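Local coordinates for GXWXG domain-containing protein (Thermomonospora curvata, PDB 4MVE) that is of unknown function but carries GXWXG and DUF4334 family regions in one mainly antiparallel beta chain, at residues A[39-49]-A[143-151]; A[4-12]-A[25-33]. All coordinates share one frame; numbering follows the deposited sequence.

Contact 1 (A[39-49]-A[143-151])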
loop_
_atom_site.group_PDB
_atom_site.type_symbol
_atom_site.label_atom_id
_atom_site.label_comp_id
_atom_site.label_asym_id
_atom_site.label_seq_id
_atom_site.Cartn_x
_atom_site.Cartn_y
_atom_site.Cartn_z
ATOM N N PHE A 39 13.682 -2.438 -2.290
ATOM C CA PHE A 39 13.292 -1.025 -2.157
ATOM C C PHE A 39 12.206 -0.857 -1.074
ATOM O O PHE A 39 12.106 0.204 -0.452
ATOM C CB PHE A 39 12.757 -0.517 -3.510
ATOM C CG PHE A 39 12.240 0.908 -3.545
ATOM C CD1 PHE A 39 13.072 1.957 -3.930
ATOM C CD2 PHE A 39 10.899 1.188 -3.287
ATOM C CE1 PHE A 39 12.582 3.272 -3.979
ATOM C CE2 PHE A 39 10.415 2.492 -3.351
ATOM C CZ PHE A 39 11.254 3.526 -3.694
HETATM N N MSE A 40 11.374 -1.893 -0.885
HETATM C CA MSE A 40 10.296 -1.865 0.078
HETATM C C MSE A 40 10.746 -2.126 1.509
HETATM O O MSE A 40 9.944 -1.887 2.413
HETATM C CB MSE A 40 9.200 -2.892 -0.294
HETATM C CG MSE A 40 8.535 -2.639 -1.644
HETATM SE SE MSE A 40 7.774 -0.856 -1.840
HETATM C CE MSE A 40 6.643 -0.719 -0.146
ATOM N N LEU A 41 11.988 -2.648 1.734
ATOM C CA LEU A 41 12.436 -3.004 3.078
ATOM C C LEU A 41 12.432 -1.764 4.037
ATOM O O LEU A 41 12.952 -0.702 3.699
ATOM C CB LEU A 41 13.783 -3.744 3.064
ATOM C CG LEU A 41 13.803 -5.081 2.245
ATOM C CD1 LEU A 41 15.161 -5.744 2.285
ATOM C CD2 LEU A 41 12.794 -6.058 2.749
ATOM N N GLY A 42 11.740 -1.912 5.163
ATOM C CA GLY A 42 11.591 -0.862 6.168
ATOM C C GLY A 42 10.167 -0.677 6.642
ATOM O O GLY A 42 9.265 -1.426 6.241
ATOM N N THR A 43 9.956 0.326 7.499
ATOM C CA THR A 43 8.646 0.653 8.042
ATOM C C THR A 43 8.062 1.809 7.245
ATOM O O THR A 43 8.777 2.773 6.921
ATOM C CB THR A 43 8.741 0.938 9.549
ATOM O OG1 THR A 43 9.203 -0.255 10.173
ATOM C CG2 THR A 43 7.390 1.323 10.175
ATOM N N TRP A 44 6.763 1.699 6.917
ATOM C CA TRP A 44 6.043 2.714 6.145
ATOM C C TRP A 44 4.716 3.096 6.794
ATOM O O TRP A 44 4.005 2.227 7.325
ATOM C CB TRP A 44 5.759 2.237 4.700
ATOM C CG TRP A 44 6.952 1.834 3.889
ATOM C CD1 TRP A 44 7.723 0.724 4.071
ATOM C CD2 TRP A 44 7.398 2.434 2.647
ATOM N NE1 TRP A 44 8.650 0.612 3.053
ATOM C CE2 TRP A 44 8.481 1.654 2.171
ATOM C CE3 TRP A 44 6.948 3.519 1.864
ATOM C CZ2 TRP A 44 9.148 1.946 0.963
ATOM C CZ3 TRP A 44 7.609 3.808 0.672
ATOM C CH2 TRP A 44 8.696 3.024 0.233
ATOM N N ARG A 45 4.383 4.397 6.724
ATOM C CA ARG A 45 3.108 4.979 7.177
ATOM C C ARG A 45 2.123 4.943 5.983
ATOM O O ARG A 45 2.471 5.349 4.859
ATOM C CB ARG A 45 3.290 6.416 7.704
ATOM C CG ARG A 45 1.950 7.041 8.138
ATOM C CD ARG A 45 2.079 8.419 8.793
ATOM N NE ARG A 45 2.444 9.483 7.848
ATOM C CZ ARG A 45 3.646 10.052 7.778
ATOM N NH1 ARG A 45 4.622 9.661 8.588
ATOM N NH2 ARG A 45 3.877 11.021 6.903
ATOM N N GLY A 46 0.932 4.416 6.234
ATOM C CA GLY A 46 -0.072 4.260 5.194
ATOM C C GLY A 46 -1.220 5.222 5.288
ATOM O O GLY A 46 -1.490 5.773 6.354
ATOM N N GLY A 47 -1.848 5.431 4.149
ATOM C CA GLY A 47 -3.018 6.273 3.973
ATOM C C GLY A 47 -3.800 5.755 2.793
ATOM O O GLY A 47 -3.295 4.936 2.012
ATOM N N ILE A 48 -5.047 6.184 2.677
ATOM C CA ILE A 48 -5.943 5.666 1.652
ATOM C C ILE A 48 -6.492 6.795 0.796
ATOM O O ILE A 48 -6.844 7.850 1.319
ATOM C CB ILE A 48 -7.090 4.876 2.359
ATOM C CG1 ILE A 48 -6.540 3.702 3.177
ATOM C CG2 ILE A 48 -8.127 4.375 1.360
ATOM C CD1 ILE A 48 -7.459 3.253 4.311
ATOM N N PHE A 49 -6.641 6.545 -0.499
ATOM C CA PHE A 49 -7.157 7.566 -1.417
ATOM C C PHE A 49 -8.686 7.712 -1.350
ATOM O O PHE A 49 -9.165 8.812 -1.529
ATOM C CB PHE A 49 -6.728 7.277 -2.864
ATOM C CG PHE A 49 -5.248 7.490 -3.087
ATOM C CD1 PHE A 49 -4.718 8.783 -3.189
ATOM C CD2 PHE A 49 -4.394 6.406 -3.275
ATOM C CE1 PHE A 49 -3.351 8.979 -3.426
ATOM C CE2 PHE A 49 -3.028 6.606 -3.534
ATOM C CZ PHE A 49 -2.517 7.891 -3.610
ATOM N N LEU A 143 -8.185 -1.389 -5.808
ATOM C CA LEU A 143 -8.315 -0.205 -4.949
ATOM C C LEU A 143 -6.889 0.313 -4.570
ATOM O O LEU A 143 -5.930 -0.451 -4.507
ATOM C CB LEU A 143 -9.223 -0.486 -3.725
ATOM C CG LEU A 143 -10.664 -1.010 -4.080
ATOM C CD1 LEU A 143 -11.377 -1.589 -2.860
ATOM C CD2 LEU A 143 -11.547 0.078 -4.738
ATOM N N TYR A 144 -6.756 1.610 -4.365
ATOM C CA TYR A 144 -5.451 2.205 -4.171
ATOM C C TYR A 144 -5.227 2.754 -2.785
ATOM O O TYR A 144 -6.129 3.323 -2.188
ATOM C CB TYR A 144 -5.235 3.331 -5.218
ATOM C CG TYR A 144 -5.291 2.795 -6.631
ATOM C CD1 TYR A 144 -4.167 2.237 -7.231
ATOM C CD2 TYR A 144 -6.482 2.797 -7.349
ATOM C CE1 TYR A 144 -4.228 1.701 -8.517
ATOM C CE2 TYR A 144 -6.565 2.221 -8.612
ATOM C CZ TYR A 144 -5.435 1.679 -9.196
ATOM O OH TYR A 144 -5.530 1.101 -10.441
ATOM N N PHE A 145 -3.990 2.644 -2.313
ATOM C CA PHE A 145 -3.573 3.218 -1.044
ATOM C C PHE A 145 -2.145 3.776 -1.204
ATOM O O PHE A 145 -1.522 3.571 -2.247
ATOM C CB PHE A 145 -3.700 2.184 0.109
ATOM C CG PHE A 145 -2.751 1.015 -0.003
ATOM C CD1 PHE A 145 -3.118 -0.142 -0.703
ATOM C CD2 PHE A 145 -1.485 1.065 0.589
ATOM C CE1 PHE A 145 -2.235 -1.223 -0.821
ATOM C CE2 PHE A 145 -0.593 -0.003 0.459
ATOM C CZ PHE A 145 -0.977 -1.149 -0.233
ATOM N N HIS A 146 -1.613 4.467 -0.184
ATOM C CA HIS A 146 -0.255 4.985 -0.351
ATOM C C HIS A 146 0.597 4.664 0.859
ATOM O O HIS A 146 0.055 4.343 1.898
ATOM C CB HIS A 146 -0.245 6.497 -0.677
ATOM C CG HIS A 146 -1.102 7.361 0.203
ATOM N ND1 HIS A 146 -0.684 7.749 1.468
ATOM C CD2 HIS A 146 -2.321 7.898 -0.031
ATOM C CE1 HIS A 146 -1.651 8.510 1.948
ATOM N NE2 HIS A 146 -2.646 8.637 1.078
ATOM N N LEU A 147 1.935 4.649 0.683
ATOM C CA LEU A 147 2.909 4.417 1.741
ATOM C C LEU A 147 4.008 5.447 1.654
ATOM O O LEU A 147 4.511 5.718 0.563
ATOM C CB LEU A 147 3.519 2.992 1.699
ATOM C CG LEU A 147 2.573 1.776 1.798
ATOM C CD1 LEU A 147 3.315 0.480 1.419
ATOM C CD2 LEU A 147 1.858 1.695 3.180
ATOM N N THR A 148 4.411 5.964 2.822
ATOM C CA THR A 148 5.481 6.945 3.070
ATOM C C THR A 148 6.506 6.289 3.991
ATOM O O THR A 148 6.150 5.799 5.057
ATOM C CB THR A 148 4.912 8.246 3.655
ATOM O OG1 THR A 148 3.916 8.702 2.739
ATOM C CG2 THR A 148 6.003 9.344 3.833
ATOM N N ARG A 149 7.751 6.226 3.536
ATOM C CA ARG A 149 8.841 5.577 4.250
ATOM C C ARG A 149 9.219 6.347 5.521
ATOM O O ARG A 149 9.390 7.565 5.476
ATOM C CB ARG A 149 10.067 5.436 3.314
ATOM C CG ARG A 149 11.176 4.530 3.847
ATOM C CD ARG A 149 12.498 4.674 3.095
ATOM N NE ARG A 149 12.391 4.426 1.644
ATOM C CZ ARG A 149 12.471 3.232 1.062
ATOM N NH1 ARG A 149 12.622 2.133 1.795
ATOM N NH2 ARG A 149 12.396 3.128 -0.258
ATOM N N GLU A 150 9.317 5.629 6.657
ATOM C CA GLU A 150 9.780 6.181 7.938
ATOM C C GLU A 150 11.279 6.417 7.828
ATOM O O GLU A 150 11.994 5.511 7.396
ATOM C CB GLU A 150 9.506 5.194 9.089
ATOM C CG GLU A 150 8.237 5.399 9.896
ATOM C CD GLU A 150 8.193 4.589 11.188
ATOM O OE1 GLU A 150 7.103 4.516 11.800
ATOM O OE2 GLU A 150 9.235 4.009 11.582
ATOM N N ARG A 151 11.757 7.612 8.191
ATOM C CA ARG A 151 13.174 7.995 8.139
ATOM C C ARG A 151 13.594 8.659 9.448
ATOM O O ARG A 151 14.140 7.996 10.329
ATOM C CB ARG A 151 13.447 8.932 6.951
ATOM C CG ARG A 151 13.503 8.214 5.605
ATOM C CD ARG A 151 13.682 9.183 4.454
ATOM N NE ARG A 151 15.034 9.139 3.884
ATOM C CZ ARG A 151 15.549 10.075 3.088
ATOM N NH1 ARG A 151 14.837 11.146 2.759
ATOM N NH2 ARG A 151 16.787 9.952 2.625
HETATM O O HOH W 1 13.486 1.782 4.857
HETATM O O HOH W 2 12.156 2.608 7.119
HETATM O O HOH W 3 1.432 7.521 3.109
#

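Contact 2 (A[4-12]-A[25-33])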
loop_
_atom_site.group_PDB
_atom_site.type_symbol
_atom_site.label_atom_id
_atom_site.label_comp_id
_atom_site.label_asym_id
_atom_site.label_seq_id
_atom_site.Cartn_x
_atom_site.Cartn_y
_atom_site.Cartn_z
HETATM N N MSE A 4 7.662 12.079 -14.399
HETATM C CA MSE A 4 7.608 13.496 -14.040
HETATM C C MSE A 4 6.239 13.874 -13.438
HETATM O O MSE A 4 6.100 13.846 -12.213
HETATM C CB MSE A 4 7.921 14.383 -15.257
ATOM N N ASP A 5 5.234 14.195 -14.308
ATOM C CA ASP A 5 3.884 14.659 -13.975
ATOM C C ASP A 5 3.165 13.799 -12.935
ATOM O O ASP A 5 2.797 14.322 -11.881
ATOM C CB ASP A 5 3.007 14.769 -15.237
ATOM C CG ASP A 5 1.641 15.400 -14.989
ATOM O OD1 ASP A 5 1.600 16.585 -14.574
ATOM O OD2 ASP A 5 0.617 14.708 -15.208
ATOM N N ALA A 6 2.952 12.506 -13.242
ATOM C CA ALA A 6 2.241 11.558 -12.395
ATOM C C ALA A 6 2.850 11.483 -11.001
ATOM O O ALA A 6 2.110 11.493 -10.039
ATOM C CB ALA A 6 2.220 10.177 -13.041
ATOM N N GLU A 7 4.183 11.418 -10.901
ATOM C CA GLU A 7 4.896 11.359 -9.624
ATOM C C GLU A 7 4.639 12.626 -8.797
ATOM O O GLU A 7 4.326 12.522 -7.619
ATOM C CB GLU A 7 6.416 11.191 -9.864
ATOM C CG GLU A 7 6.789 9.838 -10.464
ATOM C CD GLU A 7 6.732 9.734 -11.980
ATOM O OE1 GLU A 7 6.282 10.700 -12.642
ATOM O OE2 GLU A 7 7.126 8.668 -12.504
ATOM N N GLN A 8 4.728 13.799 -9.426
ATOM C CA GLN A 8 4.554 15.086 -8.768
ATOM C C GLN A 8 3.120 15.290 -8.331
ATOM O O GLN A 8 2.904 15.714 -7.195
ATOM C CB GLN A 8 5.030 16.239 -9.653
ATOM C CG GLN A 8 6.562 16.355 -9.654
ATOM C CD GLN A 8 7.152 17.417 -10.567
ATOM O OE1 GLN A 8 8.376 17.624 -10.592
ATOM N NE2 GLN A 8 6.323 18.113 -11.345
ATOM N N ARG A 9 2.144 14.945 -9.203
ATOM C CA ARG A 9 0.724 15.024 -8.871
ATOM C C ARG A 9 0.380 14.073 -7.714
ATOM O O ARG A 9 -0.374 14.451 -6.813
ATOM C CB ARG A 9 -0.133 14.676 -10.085
ATOM C CG ARG A 9 -0.375 15.825 -11.023
ATOM C CD ARG A 9 -1.779 15.697 -11.580
ATOM N NE ARG A 9 -1.787 15.160 -12.944
ATOM C CZ ARG A 9 -2.853 14.634 -13.548
ATOM N NH1 ARG A 9 -4.011 14.528 -12.900
ATOM N NH2 ARG A 9 -2.764 14.196 -14.799
ATOM N N LEU A 10 0.927 12.843 -7.732
ATOM C CA LEU A 10 0.595 11.884 -6.677
ATOM C C LEU A 10 1.272 12.234 -5.361
ATOM O O LEU A 10 0.655 12.078 -4.322
ATOM C CB LEU A 10 0.923 10.443 -7.074
ATOM C CG LEU A 10 -0.061 9.766 -8.054
ATOM C CD1 LEU A 10 0.526 8.462 -8.558
ATOM C CD2 LEU A 10 -1.435 9.464 -7.390
ATOM N N ALA A 11 2.502 12.757 -5.400
ATOM C CA ALA A 11 3.238 13.124 -4.193
ATOM C C ALA A 11 2.464 14.192 -3.395
ATOM O O ALA A 11 2.378 14.097 -2.167
ATOM C CB ALA A 11 4.644 13.617 -4.563
ATOM N N LYS A 12 1.873 15.168 -4.091
ATOM C CA LYS A 12 1.109 16.265 -3.475
ATOM C C LYS A 12 -0.139 15.737 -2.759
ATOM O O LYS A 12 -0.435 16.178 -1.643
ATOM C CB LYS A 12 0.718 17.330 -4.526
ATOM C CG LYS A 12 1.849 18.313 -4.824
ATOM C CD LYS A 12 1.599 19.185 -6.053
ATOM C CE LYS A 12 0.921 20.496 -5.747
ATOM N NZ LYS A 12 1.071 21.469 -6.870
ATOM N N VAL A 25 -6.629 8.008 -9.789
ATOM C CA VAL A 25 -5.410 7.412 -9.228
ATOM C C VAL A 25 -4.855 6.369 -10.211
ATOM O O VAL A 25 -3.642 6.327 -10.447
ATOM C CB VAL A 25 -5.565 6.811 -7.796
ATOM C CG1 VAL A 25 -4.236 6.185 -7.337
ATOM C CG2 VAL A 25 -6.017 7.880 -6.790
ATOM N N GLU A 26 -5.748 5.546 -10.774
ATOM C CA GLU A 26 -5.406 4.502 -11.719
ATOM C C GLU A 26 -4.691 5.088 -12.929
ATOM O O GLU A 26 -3.691 4.508 -13.358
ATOM C CB GLU A 26 -6.661 3.745 -12.142
ATOM C CG GLU A 26 -6.424 2.716 -13.230
ATOM C CD GLU A 26 -7.410 1.575 -13.147
ATOM O OE1 GLU A 26 -7.280 0.749 -12.213
ATOM O OE2 GLU A 26 -8.375 1.575 -13.944
ATOM N N GLU A 27 -5.190 6.225 -13.478
ATOM C CA GLU A 27 -4.550 6.887 -14.632
ATOM C C GLU A 27 -3.119 7.281 -14.266
ATOM O O GLU A 27 -2.188 7.058 -15.035
ATOM C CB GLU A 27 -5.329 8.144 -15.100
ATOM C CG GLU A 27 -6.653 7.879 -15.796
ATOM C CD GLU A 27 -7.697 8.986 -15.707
ATOM O OE1 GLU A 27 -7.368 10.102 -15.239
ATOM O OE2 GLU A 27 -8.857 8.726 -16.104
ATOM N N LEU A 28 -2.948 7.814 -13.068
ATOM C CA LEU A 28 -1.637 8.251 -12.618
ATOM C C LEU A 28 -0.726 7.047 -12.279
ATOM O O LEU A 28 0.445 7.038 -12.671
ATOM C CB LEU A 28 -1.777 9.226 -11.433
ATOM C CG LEU A 28 -2.397 10.617 -11.795
ATOM C CD1 LEU A 28 -2.854 11.373 -10.540
ATOM C CD2 LEU A 28 -1.407 11.494 -12.558
ATOM N N TYR A 29 -1.283 6.009 -11.638
ATOM C CA TYR A 29 -0.565 4.796 -11.293
ATOM C C TYR A 29 0.030 4.098 -12.522
ATOM O O TYR A 29 1.200 3.692 -12.485
ATOM C CB TYR A 29 -1.515 3.859 -10.554
ATOM C CG TYR A 29 -0.904 2.545 -10.105
ATOM C CD1 TYR A 29 -0.985 1.410 -10.902
ATOM C CD2 TYR A 29 -0.338 2.414 -8.837
ATOM C CE1 TYR A 29 -0.455 0.187 -10.477
ATOM C CE2 TYR A 29 0.137 1.187 -8.378
ATOM C CZ TYR A 29 0.108 0.087 -9.218
ATOM O OH TYR A 29 0.590 -1.113 -8.771
ATOM N N ASP A 30 -0.759 3.958 -13.600
ATOM C CA ASP A 30 -0.330 3.278 -14.830
ATOM C C ASP A 30 0.897 3.938 -15.495
ATOM O O ASP A 30 1.547 3.295 -16.298
ATOM C CB ASP A 30 -1.486 3.175 -15.834
ATOM C CG ASP A 30 -2.585 2.196 -15.418
ATOM O OD1 ASP A 30 -2.332 1.351 -14.514
ATOM O OD2 ASP A 30 -3.683 2.250 -16.014
ATOM N N ARG A 31 1.238 5.180 -15.115
ATOM C CA ARG A 31 2.378 5.920 -15.659
ATOM C C ARG A 31 3.601 5.807 -14.726
ATOM O O ARG A 31 4.677 6.307 -15.058
ATOM C CB ARG A 31 1.978 7.391 -15.886
ATOM C CG ARG A 31 1.163 7.564 -17.168
ATOM C CD ARG A 31 0.180 8.716 -17.147
ATOM N NE ARG A 31 0.845 10.010 -17.026
ATOM C CZ ARG A 31 0.249 11.114 -16.594
ATOM N NH1 ARG A 31 0.932 12.247 -16.490
ATOM N NH2 ARG A 31 -1.036 11.093 -16.251
ATOM N N LEU A 32 3.451 5.108 -13.596
ATOM C CA LEU A 32 4.526 4.954 -12.628
ATOM C C LEU A 32 5.443 3.795 -12.936
ATOM O O LEU A 32 5.064 2.811 -13.581
ATOM C CB LEU A 32 3.993 4.816 -11.190
ATOM C CG LEU A 32 3.137 5.982 -10.632
ATOM C CD1 LEU A 32 2.639 5.637 -9.250
ATOM C CD2 LEU A 32 3.912 7.326 -10.612
ATOM N N ALA A 33 6.678 3.940 -12.457
ATOM C CA ALA A 33 7.743 2.971 -12.621
ATOM C C ALA A 33 7.629 1.833 -11.594
ATOM O O ALA A 33 7.287 2.081 -10.438
ATOM C CB ALA A 33 9.099 3.666 -12.485
HETATM O O HOH W 4 7.695 6.397 -10.767
#

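Contact 1 (A[39-49]-A[143-151])
R149 reaches across W44 and ends on F39. Its NH1 and NH2 both donate to the backbone O of F39, NH2 at 2.9 Å, so two bonds hold this one carbonyl end-on, close to the guanidinium plane. NH2 also lies over the centre of the F39 ring in a cation-pi contact, the planes 79° apart. R149 CB packs over one face of W44, 3.9 Å from the centroid of its six-membered ring, and CE of M40, a selenomethionine, lies over the opposite face. W44 NE1 donates to M40 O at 2.9 Å, which helps fix the indole. R149 NH2 has a further acceptor in D127 O.

The backbones form an antiparallel ladder between strands 42-48 and 143-149, part of a large antiparallel sheet extended by strands 64-71 and 129-136. R45 and T148 are a hydrogen-bonded pair, with R45 N 2.8 Å from T148 O. G47 pairs with H146 in the same way. G42, W44 and G46 are the fixed residues of the GXWXG motif, and G47 follows it.

H146 has CG between its backbone N and carbonyl carbon (chi1 48°), which lays the imidazole over G47, with H146 CE1 3.3 Å from G47 CA. The imidazole edge meets the face of F49 in a T-shaped pair, planes at 71°. A water joins H146 ND1, T148 OG1 and R45 O. I14 of helix 5-16 covers H146, T148 and F49.

Contact 2 (A[4-12]-A[25-33])
L10 and L28 lie alongside with their ends pointing opposite ways, L10 CD1 being 3.8 Å from L28 CB. L32 comes across L10 at a slant, and their CD1 methyls meet at 3.6 Å. The small A6 brings the backbones close together: its CB touches L28 O at 3.6 Å. L32 CD2 turns to the aliphatic part of E7 and lies 3.8 Å from E7 CG.

R9 lies nearly perpendicular to L28, and L28 CD2 sits over the centre of the guanidinium, 3.6 Å from R9 CZ. R31 bends at chi3 (64°) and lays one face of its guanidinium over A6 CB. R31 NH1 donates to D5 OD2 at 2.8 Å in a salt bridge, and OD2 receives it on its anti lone pair, with carboxylate and guanidinium nearly coplanar (14°). R9 NE and NH2 add weak bonds to this oxygen, whose charge probably eases the closeness of the two arginines.

V131 of strand 129-136 also packs against L10. The axes of segments 5-12 and 25-29 come within 9.7 Å, their N-to-C directions 136° apart. This is an alpha-alpha hairpin of consecutive helices, with an apolar interface of leucines, A6 and V25 edged by the D5-R9-R31 salt-bridge network.

How the contacts relate
Contact 2 comes first along the chain and closes before contact 1 opens. Their centres are about 15 Å apart. Contact 2 joins helices 5-16 and 22-29 near the N-terminus. Contact 1 joins strand 42-48 to strand 143-149, close to the C-terminus, and so brings the two family regions together within one sheet. The contacts touch at Y144. Its OH lies 2.5 Å from E26 OE1, a probable hydrogen bond, and its ring packs on V25 and Y29. F49 also packs on V25. Helix 22-29 therefore rests against the end of the strand pair at F49 and Y144, and helix 5-16 lies over it through I13 and I14, tying the start of the chain to its last strand.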